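Local atomic coordinates of cytosolic iron-sulfur protein assembly protein 1 (Saccharomyces cerevisiae, PDB entry 2HES), a protein that acts as an essential component of the cytosolic iron-sulfur protein assembly machinery, required for the maturation of iron-sulfur proteins outside mitochondria. Residues L149-Q154 with R178-Y183; D174-I179 with V190-G195; V223-Y228 with V240-L245. All coordinates share one frame; numbering follows the deposited sequence.

Contact 1. Residues L149-Q154 with R178-Y183; sequences LQEHSQ and RIWKDY
His152 and Trp180, which approach each other at CD2 and CZ2 (4.2 Å), both bond to one polar atom, the hydroxyl OG of Ser170 on strand 167-172: Trp180 gives its NE1 hydrogen to it, and His152 reaches it with NE2. His152 ND1 is bonded in turn to OD2 of Asp174, so that tryptophan, serine, histidine and aspartate form the structural tetrad of WD40 repeats, here in a blade of the beta-propeller. With both ring nitrogens held, the imidazole has little freedom to turn. Arg178 lies over the centre of one imidazole face: its CD is 3.8 Å from the His152 ring centroid and 12° off the normal, a CH-pi contact. The ring and guanidinium planes stand nearly perpendicular, at 87°. Further out, Glu151 CB sits over one face of that guanidinium, 3.5 Å from Arg178 NH1. The contact is through carbon: the Glu151 chain bends at chi2 (-56°), turning CD aside, and OE1 is 5.0 Å from Arg178 NH1, too far for a salt bridge. Buried Trp180 is met from two directions. Leu149 lies over one face, with its CB 4.0 Å from the centroid of the six-membered ring, whereas the approach of Glu151 is at the rim near the ring plane, where its CG comes to 3.6 Å from Trp180 CH2.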
loop_
_atom_site.group_PDB
_atom_site.type_symbol
_atom_site.label_atom_id
_atom_site.label_comp_id
_atom_site.label_asym_id
_atom_site.label_seq_id
_atom_site.Cartn_x
_atom_site.Cartn_y
_atom_site.Cartn_z
ATOM N N LEU A 149 -2.204 12.996 -13.399
ATOM C CA LEU A 149 -1.595 11.968 -14.240
ATOM C C LEU A 149 -2.681 11.011 -14.692
ATOM O O LEU A 149 -3.240 10.248 -13.880
ATOM C CB LEU A 149 -0.559 11.212 -13.437
ATOM C CG LEU A 149 0.611 12.082 -13.012
ATOM C CD1 LEU A 149 1.409 11.363 -11.967
ATOM C CD2 LEU A 149 1.444 12.461 -14.287
ATOM N N GLN A 150 -3.008 11.123 -15.977
ATOM C CA GLN A 150 -4.182 10.438 -16.540
ATOM C C GLN A 150 -3.736 9.574 -17.700
ATOM O O GLN A 150 -3.835 9.975 -18.861
ATOM C CB GLN A 150 -5.218 11.496 -16.974
ATOM C CG GLN A 150 -5.694 12.367 -15.830
ATOM C CD GLN A 150 -6.867 13.242 -16.213
ATOM O OE1 GLN A 150 -6.739 14.464 -16.287
ATOM N NE2 GLN A 150 -8.011 12.617 -16.491
ATOM N N GLU A 151 -3.221 8.381 -17.397
ATOM C CA GLU A 151 -2.845 7.437 -18.465
ATOM C C GLU A 151 -3.521 6.086 -18.351
ATOM O O GLU A 151 -3.746 5.406 -19.386
ATOM C CB GLU A 151 -1.328 7.261 -18.572
ATOM C CG GLU A 151 -0.522 8.580 -18.744
ATOM C CD GLU A 151 -0.955 9.439 -19.937
ATOM O OE1 GLU A 151 -1.162 8.905 -21.055
ATOM O OE2 GLU A 151 -1.071 10.672 -19.753
ATOM N N HIS A 152 -3.851 5.695 -17.120
ATOM C CA HIS A 152 -4.590 4.456 -16.864
ATOM C C HIS A 152 -5.910 4.585 -17.613
ATOM O O HIS A 152 -6.406 5.699 -17.827
ATOM C CB HIS A 152 -4.816 4.188 -15.355
ATOM C CG HIS A 152 -3.610 3.609 -14.672
ATOM N ND1 HIS A 152 -3.112 2.358 -14.982
ATOM C CD2 HIS A 152 -2.790 4.116 -13.718
ATOM C CE1 HIS A 152 -2.039 2.123 -14.239
ATOM N NE2 HIS A 152 -1.813 3.173 -13.482
ATOM N N SER A 153 -6.435 3.459 -18.051
ATOM C CA SER A 153 -7.713 3.472 -18.767
ATOM C C SER A 153 -8.880 3.019 -17.911
ATOM O O SER A 153 -10.047 3.019 -18.399
ATOM C CB SER A 153 -7.608 2.606 -20.027
ATOM O OG SER A 153 -7.442 1.249 -19.655
ATOM N N GLN A 154 -8.591 2.590 -16.682
ATOM C CA GLN A 154 -9.593 2.188 -15.667
ATOM C C GLN A 154 -9.206 2.644 -14.261
ATOM O O GLN A 154 -8.079 3.164 -14.058
ATOM C CB GLN A 154 -9.847 0.665 -15.664
ATOM C CG GLN A 154 -10.382 0.083 -16.967
ATOM C CD GLN A 154 -11.801 0.523 -17.287
ATOM O OE1 GLN A 154 -12.680 0.615 -16.405
ATOM N NE2 GLN A 154 -12.040 0.795 -18.566
ATOM N N ARG A 178 1.752 1.161 -13.665
ATOM C CA ARG A 178 2.488 2.217 -14.339
ATOM C C ARG A 178 3.526 2.781 -13.385
ATOM O O ARG A 178 3.281 2.887 -12.177
ATOM C CB ARG A 178 1.577 3.339 -14.869
ATOM C CG ARG A 178 0.883 2.887 -16.155
ATOM C CD ARG A 178 0.047 4.007 -16.741
ATOM N NE ARG A 178 -0.610 3.527 -17.936
ATOM C CZ ARG A 178 -0.281 3.803 -19.181
ATOM N NH1 ARG A 178 0.736 4.615 -19.468
ATOM N NH2 ARG A 178 -0.998 3.224 -20.153
ATOM N N ILE A 179 4.669 3.130 -13.949
ATOM C CA ILE A 179 5.770 3.731 -13.175
ATOM C C ILE A 179 5.844 5.171 -13.594
ATOM O O ILE A 179 5.839 5.474 -14.808
ATOM C CB ILE A 179 7.145 2.987 -13.473
ATOM C CG1 ILE A 179 7.079 1.473 -13.249
ATOM C CG2 ILE A 179 8.296 3.637 -12.631
ATOM C CD1 ILE A 179 6.685 1.091 -11.828
ATOM N N TRP A 180 5.980 6.075 -12.617
ATOM C CA TRP A 180 5.964 7.488 -12.891
ATOM C C TRP A 180 7.206 8.104 -12.277
ATOM O O TRP A 180 7.607 7.714 -11.165
ATOM C CB TRP A 180 4.761 8.122 -12.214
ATOM C CG TRP A 180 3.479 7.436 -12.548
ATOM C CD1 TRP A 180 2.941 6.390 -11.858
ATOM C CD2 TRP A 180 2.516 7.805 -13.557
ATOM N NE1 TRP A 180 1.715 6.039 -12.419
ATOM C CE2 TRP A 180 1.437 6.889 -13.453
ATOM C CE3 TRP A 180 2.477 8.797 -14.572
ATOM C CZ2 TRP A 180 0.310 6.932 -14.321
ATOM C CZ3 TRP A 180 1.381 8.820 -15.451
ATOM C CH2 TRP A 180 0.296 7.883 -15.299
ATOM N N LYS A 181 7.780 9.061 -12.989
ATOM C CA LYS A 181 9.051 9.681 -12.578
ATOM C C LYS A 181 8.984 11.142 -12.987
ATOM O O LYS A 181 8.299 11.440 -13.946
ATOM C CB LYS A 181 10.148 9.032 -13.411
ATOM C CG LYS A 181 11.496 9.607 -13.195
ATOM C CD LYS A 181 12.504 8.704 -13.868
ATOM C CE LYS A 181 13.907 9.253 -13.613
ATOM N NZ LYS A 181 14.974 8.264 -13.852
ATOM N N ASP A 182 9.705 12.039 -12.300
ATOM C CA ASP A 182 9.717 13.426 -12.777
ATOM C C ASP A 182 11.060 13.833 -13.362
ATOM O O ASP A 182 12.112 13.289 -12.988
ATOM C CB ASP A 182 9.338 14.399 -11.674
ATOM C CG ASP A 182 10.517 14.797 -10.828
ATOM O OD1 ASP A 182 10.894 14.013 -9.936
ATOM O OD2 ASP A 182 11.070 15.893 -11.071
ATOM N N TYR A 183 10.999 14.774 -14.307
ATOM C CA TYR A 183 12.147 15.596 -14.663
ATOM C C TYR A 183 11.758 17.030 -14.352
ATOM O O TYR A 183 10.925 17.608 -15.050
ATOM C CB TYR A 183 12.541 15.393 -16.131
ATOM C CG TYR A 183 13.183 14.040 -16.323
ATOM C CD1 TYR A 183 14.554 13.855 -16.104
ATOM C CD2 TYR A 183 12.417 12.929 -16.674
ATOM C CE1 TYR A 183 15.140 12.598 -16.246
ATOM C CE2 TYR A 183 12.996 11.668 -16.818
ATOM C CZ TYR A 183 14.353 11.516 -16.605
ATOM O OH TYR A 183 14.922 10.273 -16.751
#

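Contact 2. Residues D174-I179 with V190-G195; sequences DDTVRI and VAVLNG
Val177 and Leu193 form the antiparallel hydrogen-bonded pair at the open end of a blade hairpin, strands 177-183 and 186-193. Its two bonds are unequal: Leu193 N gives a short, straight one to Val177 O (2.8 Å, 171° at the hydrogen), while Val177 N reaches Leu193 O only weakly, at 3.4 Å. Leu193 O is compensated by a water that donates to it at 2.8 Å and to Asp175 O at 2.6 Å. A second water donates to Asp175 O and accepts from Gly195 N, bridging the two segments just past the strands. At the other end Ile179 N donates to Ala191 O (3.0 Å), and Ile179 O takes Val190 N at 2.8 Å plus a weak bond from Ala191 N. Two residues facing one is a classic beta bulge. The turn leading into strand 177-183 is held from within: Asp174 OD1 accepts Thr176 N, an Asx turn, and also Thr176 OG1 at 2.8 Å, both from the same face of the carboxylate; OD2 takes His152 ND1 and Ser153 N. Thr176 OG1 can do this because chi1 of 74° puts it between the backbone N and the carbonyl carbon. On the Arg178 side of the sheet, Val192 CG2 presses on the guanidinium face opposite Glu151, 3.2 Å from Arg178 NH1; on the other side Val177, Ile179, Ala191 and Leu193 pack by carbon alone. Bonds between the segments are thus all backbone or water-mediated, consistent with water carrying the pairing past its last direct bonds at the open end.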
loop_
_atom_site.group_PDB
_atom_site.type_symbol
_atom_site.label_atom_id
_atom_site.label_comp_id
_atom_site.label_asym_id
_atom_site.label_seq_id
_atom_site.Cartn_x
_atom_site.Cartn_y
_atom_site.Cartn_z
ATOM N N ASP A 174 -7.161 -1.705 -14.987
ATOM C CA ASP A 174 -6.822 -1.878 -16.417
ATOM C C ASP A 174 -5.776 -2.974 -16.636
ATOM O O ASP A 174 -5.320 -3.188 -17.754
ATOM C CB ASP A 174 -6.434 -0.575 -17.102
ATOM C CG ASP A 174 -5.093 -0.022 -16.611
ATOM O OD1 ASP A 174 -4.419 -0.771 -15.894
ATOM O OD2 ASP A 174 -4.741 1.116 -17.006
ATOM N N ASP A 175 -5.432 -3.658 -15.558
ATOM C CA ASP A 175 -4.504 -4.823 -15.543
ATOM C C ASP A 175 -3.017 -4.454 -15.621
ATOM O O ASP A 175 -2.148 -5.358 -15.716
ATOM C CB ASP A 175 -4.803 -5.843 -16.661
ATOM C CG ASP A 175 -6.239 -6.347 -16.655
ATOM O OD1 ASP A 175 -6.977 -6.159 -15.670
ATOM O OD2 ASP A 175 -6.612 -6.975 -17.666
ATOM N N THR A 176 -2.736 -3.159 -15.550
ATOM C CA THR A 176 -1.334 -2.689 -15.591
ATOM C C THR A 176 -0.863 -2.052 -14.289
ATOM O O THR A 176 -1.655 -1.693 -13.406
ATOM C CB THR A 176 -1.066 -1.704 -16.735
ATOM O OG1 THR A 176 -1.643 -0.413 -16.421
ATOM C CG2 THR A 176 -1.639 -2.245 -18.053
ATOM N N VAL A 177 0.458 -2.083 -14.118
ATOM C CA VAL A 177 1.142 -1.187 -13.186
ATOM C C VAL A 177 1.832 -0.118 -14.067
ATOM O O VAL A 177 2.436 -0.454 -15.091
ATOM C CB VAL A 177 2.194 -1.938 -12.345
ATOM C CG1 VAL A 177 3.030 -0.924 -11.518
ATOM C CG2 VAL A 177 1.531 -2.974 -11.446
ATOM N N ARG A 178 1.752 1.161 -13.665
ATOM C CA ARG A 178 2.488 2.217 -14.339
ATOM C C ARG A 178 3.526 2.781 -13.385
ATOM O O ARG A 178 3.281 2.887 -12.177
ATOM C CB ARG A 178 1.577 3.339 -14.869
ATOM C CG ARG A 178 0.883 2.887 -16.155
ATOM C CD ARG A 178 0.047 4.007 -16.741
ATOM N NE ARG A 178 -0.610 3.527 -17.936
ATOM C CZ ARG A 178 -0.281 3.803 -19.181
ATOM N NH1 ARG A 178 0.736 4.615 -19.468
ATOM N NH2 ARG A 178 -0.998 3.224 -20.153
ATOM N N ILE A 179 4.669 3.130 -13.949
ATOM C CA ILE A 179 5.770 3.731 -13.175
ATOM C C ILE A 179 5.844 5.171 -13.594
ATOM O O ILE A 179 5.839 5.474 -14.808
ATOM C CB ILE A 179 7.145 2.987 -13.473
ATOM C CG1 ILE A 179 7.079 1.473 -13.249
ATOM C CG2 ILE A 179 8.296 3.637 -12.631
ATOM C CD1 ILE A 179 6.685 1.091 -11.828
ATOM N N VAL A 190 6.800 6.478 -17.227
ATOM C CA VAL A 190 8.024 6.011 -17.891
ATOM C C VAL A 190 8.010 4.506 -18.170
ATOM O O VAL A 190 8.895 3.967 -18.879
ATOM C CB VAL A 190 9.305 6.421 -17.117
ATOM C CG1 VAL A 190 9.393 7.959 -17.123
ATOM C CG2 VAL A 190 9.309 5.849 -15.731
ATOM N N ALA A 191 6.985 3.832 -17.669
ATOM C CA ALA A 191 6.791 2.406 -18.058
ATOM C C ALA A 191 5.400 1.903 -17.775
ATOM O O ALA A 191 4.769 2.315 -16.828
ATOM C CB ALA A 191 7.831 1.543 -17.329
ATOM N N VAL A 192 4.921 0.999 -18.613
ATOM C CA VAL A 192 3.664 0.331 -18.407
ATOM C C VAL A 192 4.057 -1.158 -18.300
ATOM O O VAL A 192 4.693 -1.715 -19.230
ATOM C CB VAL A 192 2.707 0.521 -19.594
ATOM C CG1 VAL A 192 1.384 -0.165 -19.291
ATOM C CG2 VAL A 192 2.534 2.007 -19.958
ATOM N N LEU A 193 3.762 -1.746 -17.152
ATOM C CA LEU A 193 4.036 -3.146 -16.841
ATOM C C LEU A 193 2.815 -3.983 -17.236
ATOM O O LEU A 193 1.827 -4.050 -16.493
ATOM C CB LEU A 193 4.354 -3.334 -15.355
ATOM C CG LEU A 193 5.590 -2.584 -14.818
ATOM C CD1 LEU A 193 5.942 -2.848 -13.394
ATOM C CD2 LEU A 193 6.717 -2.946 -15.614
ATOM N N ASN A 194 2.921 -4.603 -18.416
ATOM C CA ASN A 194 1.853 -5.357 -19.065
ATOM C C ASN A 194 2.123 -6.824 -18.814
ATOM O O ASN A 194 3.249 -7.303 -19.052
ATOM C CB ASN A 194 1.928 -5.144 -20.564
ATOM C CG ASN A 194 1.477 -3.793 -20.988
ATOM O OD1 ASN A 194 0.445 -3.304 -20.528
ATOM N ND2 ASN A 194 2.224 -3.178 -21.909
ATOM N N GLY A 195 1.118 -7.531 -18.313
ATOM C CA GLY A 195 1.225 -8.973 -18.167
ATOM C C GLY A 195 0.135 -9.606 -17.321
ATOM O O GLY A 195 -0.309 -10.753 -17.591
HETATM O O HOH W 1 0.314 -6.173 -15.357
HETATM O O HOH W 2 -1.446 -6.373 -18.489
#

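Contact 3. Residues V223-Y228 with V240-L245; sequences VRVWKY and VCEAIL
Cys241 lies over the indole of Trp226, a cross-strand Cys sulfur-aromatic contact. Its CB is 4.0 Å from the centroid of the six-membered ring and 25° off the normal, and its SG is 4.7 Å from the same centroid. With SG anti to the backbone N (chi1 174°), the sulfur also comes within 3.7 Å of Arg224 NH1. The pairing follows a slip in register: Glu242 and Ala243 both face Val225, a classic beta bulge, and Val225 O accepts a short bond from Glu242 N (2.7 Å) together with a weak one from Ala243 N. Beyond the bulge, Lys227 and Val240 exchange two backbone bonds; before it, Val225 N donates to Ala243 O and Leu245 N to Val223 O. These are the two outer strands of a four-stranded propeller blade, and Trp226 NE1 is bonded to Ser216 OG on strand 213-218, the tryptophan-serine link known from WD40 repeats. The side bearing Val225 and Ala243, with Leu245 just past the strand, is met by Trp283 of the next blade. There Leu245 spans two valines: its CD1 touches Val223 CG1 at 3.6 Å, and its CD2 touches Val225 CG2 at 3.8 Å. Glu242 divides its carboxylate, OE2 forming a salt bridge with Arg213 and OE1 a weak one with Lys227 NZ at 3.4 Å. At the open end a water accepts from Val223 N and donates to Leu245 O, adding a bridge beside the Leu245 N to Val223 O bond.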
loop_
_atom_site.group_PDB
_atom_site.type_symbol
_atom_site.label_atom_id
_atom_site.label_comp_id
_atom_site.label_asym_id
_atom_site.label_seq_id
_atom_site.Cartn_x
_atom_site.Cartn_y
_atom_site.Cartn_z
ATOM N N VAL A 223 1.307 -13.395 -8.112
ATOM C CA VAL A 223 2.218 -12.286 -7.691
ATOM C C VAL A 223 3.340 -12.291 -8.681
ATOM O O VAL A 223 3.970 -13.357 -8.861
ATOM C CB VAL A 223 2.781 -12.517 -6.292
ATOM C CG1 VAL A 223 3.634 -11.313 -5.906
ATOM C CG2 VAL A 223 1.589 -12.634 -5.334
ATOM N N ARG A 224 3.531 -11.175 -9.387
ATOM C CA ARG A 224 4.664 -11.044 -10.367
ATOM C C ARG A 224 5.803 -10.259 -9.749
ATOM O O ARG A 224 5.572 -9.343 -8.941
ATOM C CB ARG A 224 4.183 -10.312 -11.630
ATOM C CG ARG A 224 3.263 -11.175 -12.546
ATOM C CD ARG A 224 2.788 -10.474 -13.854
ATOM N NE ARG A 224 2.154 -11.542 -14.678
ATOM C CZ ARG A 224 2.531 -11.911 -15.911
ATOM N NH1 ARG A 224 3.496 -11.270 -16.531
ATOM N NH2 ARG A 224 1.898 -12.919 -16.523
ATOM N N VAL A 225 7.034 -10.557 -10.160
ATOM C CA VAL A 225 8.173 -9.742 -9.776
ATOM C C VAL A 225 8.686 -9.163 -11.096
ATOM O O VAL A 225 8.937 -9.898 -12.061
ATOM C CB VAL A 225 9.228 -10.562 -9.077
ATOM C CG1 VAL A 225 10.481 -9.778 -8.834
ATOM C CG2 VAL A 225 8.685 -11.098 -7.760
ATOM N N TRP A 226 8.782 -7.839 -11.121
ATOM C CA TRP A 226 9.171 -7.109 -12.300
ATOM C C TRP A 226 10.553 -6.541 -12.035
ATOM O O TRP A 226 10.827 -6.062 -10.921
ATOM C CB TRP A 226 8.203 -5.944 -12.484
ATOM C CG TRP A 226 6.761 -6.325 -12.571
ATOM C CD1 TRP A 226 5.850 -6.434 -11.513
ATOM C CD2 TRP A 226 6.012 -6.559 -13.776
ATOM N NE1 TRP A 226 4.596 -6.776 -12.026
ATOM C CE2 TRP A 226 4.672 -6.820 -13.399
ATOM C CE3 TRP A 226 6.342 -6.568 -15.157
ATOM C CZ2 TRP A 226 3.662 -7.120 -14.352
ATOM C CZ3 TRP A 226 5.311 -6.871 -16.108
ATOM C CH2 TRP A 226 4.013 -7.139 -15.687
ATOM N N LYS A 227 11.351 -6.442 -13.090
ATOM C CA LYS A 227 12.720 -5.975 -12.974
ATOM C C LYS A 227 13.009 -4.871 -13.973
ATOM O O LYS A 227 12.731 -5.019 -15.161
ATOM C CB LYS A 227 13.634 -7.121 -13.328
ATOM C CG LYS A 227 15.138 -6.707 -13.453
ATOM C CD LYS A 227 15.988 -7.986 -13.769
ATOM C CE LYS A 227 16.088 -8.994 -12.719
ATOM N NZ LYS A 227 16.787 -10.105 -13.547
ATOM N N TYR A 228 13.587 -3.776 -13.487
ATOM C CA TYR A 228 14.038 -2.701 -14.367
ATOM C C TYR A 228 15.283 -3.129 -15.181
ATOM O O TYR A 228 16.194 -3.740 -14.632
ATOM C CB TYR A 228 14.374 -1.510 -13.485
ATOM C CG TYR A 228 15.102 -0.378 -14.125
ATOM C CD1 TYR A 228 14.472 0.450 -15.030
ATOM C CD2 TYR A 228 16.418 -0.059 -13.745
ATOM C CE1 TYR A 228 15.115 1.542 -15.590
ATOM C CE2 TYR A 228 17.059 1.070 -14.280
ATOM C CZ TYR A 228 16.398 1.843 -15.213
ATOM O OH TYR A 228 17.034 2.922 -15.791
ATOM N N VAL A 240 10.744 -5.789 -17.355
ATOM C CA VAL A 240 10.156 -7.114 -17.735
ATOM C C VAL A 240 9.676 -7.820 -16.481
ATOM O O VAL A 240 10.135 -7.496 -15.417
ATOM C CB VAL A 240 11.143 -8.049 -18.482
ATOM C CG1 VAL A 240 11.541 -7.390 -19.820
ATOM C CG2 VAL A 240 12.368 -8.483 -17.554
ATOM N N CYS A 241 8.724 -8.754 -16.618
ATOM C CA CYS A 241 8.332 -9.582 -15.489
ATOM C C CYS A 241 9.366 -10.705 -15.427
ATOM O O CYS A 241 9.509 -11.479 -16.409
ATOM C CB CYS A 241 6.940 -10.172 -15.737
ATOM S SG CYS A 241 6.564 -11.310 -14.426
ATOM N N GLU A 242 10.150 -10.737 -14.360
ATOM C CA GLU A 242 11.189 -11.756 -14.261
ATOM C C GLU A 242 10.755 -13.058 -13.626
ATOM O O GLU A 242 11.385 -14.068 -13.840
ATOM C CB GLU A 242 12.346 -11.188 -13.483
ATOM C CG GLU A 242 12.204 -11.271 -12.045
ATOM C CD GLU A 242 13.561 -11.125 -11.355
ATOM O OE1 GLU A 242 14.541 -11.822 -11.644
ATOM O OE2 GLU A 242 13.643 -10.242 -10.556
ATOM N N ALA A 243 9.658 -13.049 -12.862
ATOM C CA ALA A 243 9.209 -14.276 -12.192
ATOM C C ALA A 243 7.758 -14.165 -11.867
ATOM O O ALA A 243 7.291 -13.060 -11.617
ATOM C CB ALA A 243 9.948 -14.430 -10.902
ATOM N N ILE A 244 7.084 -15.313 -11.819
ATOM C CA ILE A 244 5.768 -15.422 -11.158
ATOM C C ILE A 244 5.995 -16.305 -9.918
ATOM O O ILE A 244 6.581 -17.413 -10.018
ATOM C CB ILE A 244 4.674 -15.974 -12.122
ATOM C CG1 ILE A 244 4.373 -14.955 -13.241
ATOM C CG2 ILE A 244 3.382 -16.186 -11.360
ATOM C CD1 ILE A 244 3.502 -15.508 -14.406
ATOM N N LEU A 245 5.567 -15.834 -8.736
ATOM C CA LEU A 245 5.849 -16.601 -7.503
ATOM C C LEU A 245 5.095 -17.929 -7.492
ATOM O O LEU A 245 4.069 -18.070 -8.177
ATOM C CB LEU A 245 5.519 -15.792 -6.234
ATOM C CG LEU A 245 6.185 -14.411 -6.150
ATOM C CD1 LEU A 245 5.925 -13.795 -4.783
ATOM C CD2 LEU A 245 7.653 -14.538 -6.384
HETATM O O HOH W 3 1.939 -16.251 -8.042
#

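Overall arrangement
Contacts 1 and 2 lie in one blade and share strand 177-183, their centres about 9 Å apart; contact 3 belongs to the next blade, its centre about 12 Å from that of contact 2 and 20 Å from that of contact 1. Contact 1 is the buried one and has no hydrogen bond directly between its segments, whereas contacts 2 and 3 are partly buried hairpins of backbone bonds, each with a bulge and bridging water. Asp174 OD2 also bonds Ser153 N (3.1 Å), so loop 149-154 is tied to contact 2 by backbone as well as side chain. The blades meet where Leu193 CD1 packs on Trp226 CG, at 3.7 Å. A salt bridge between paired segments occurs only in contact 3.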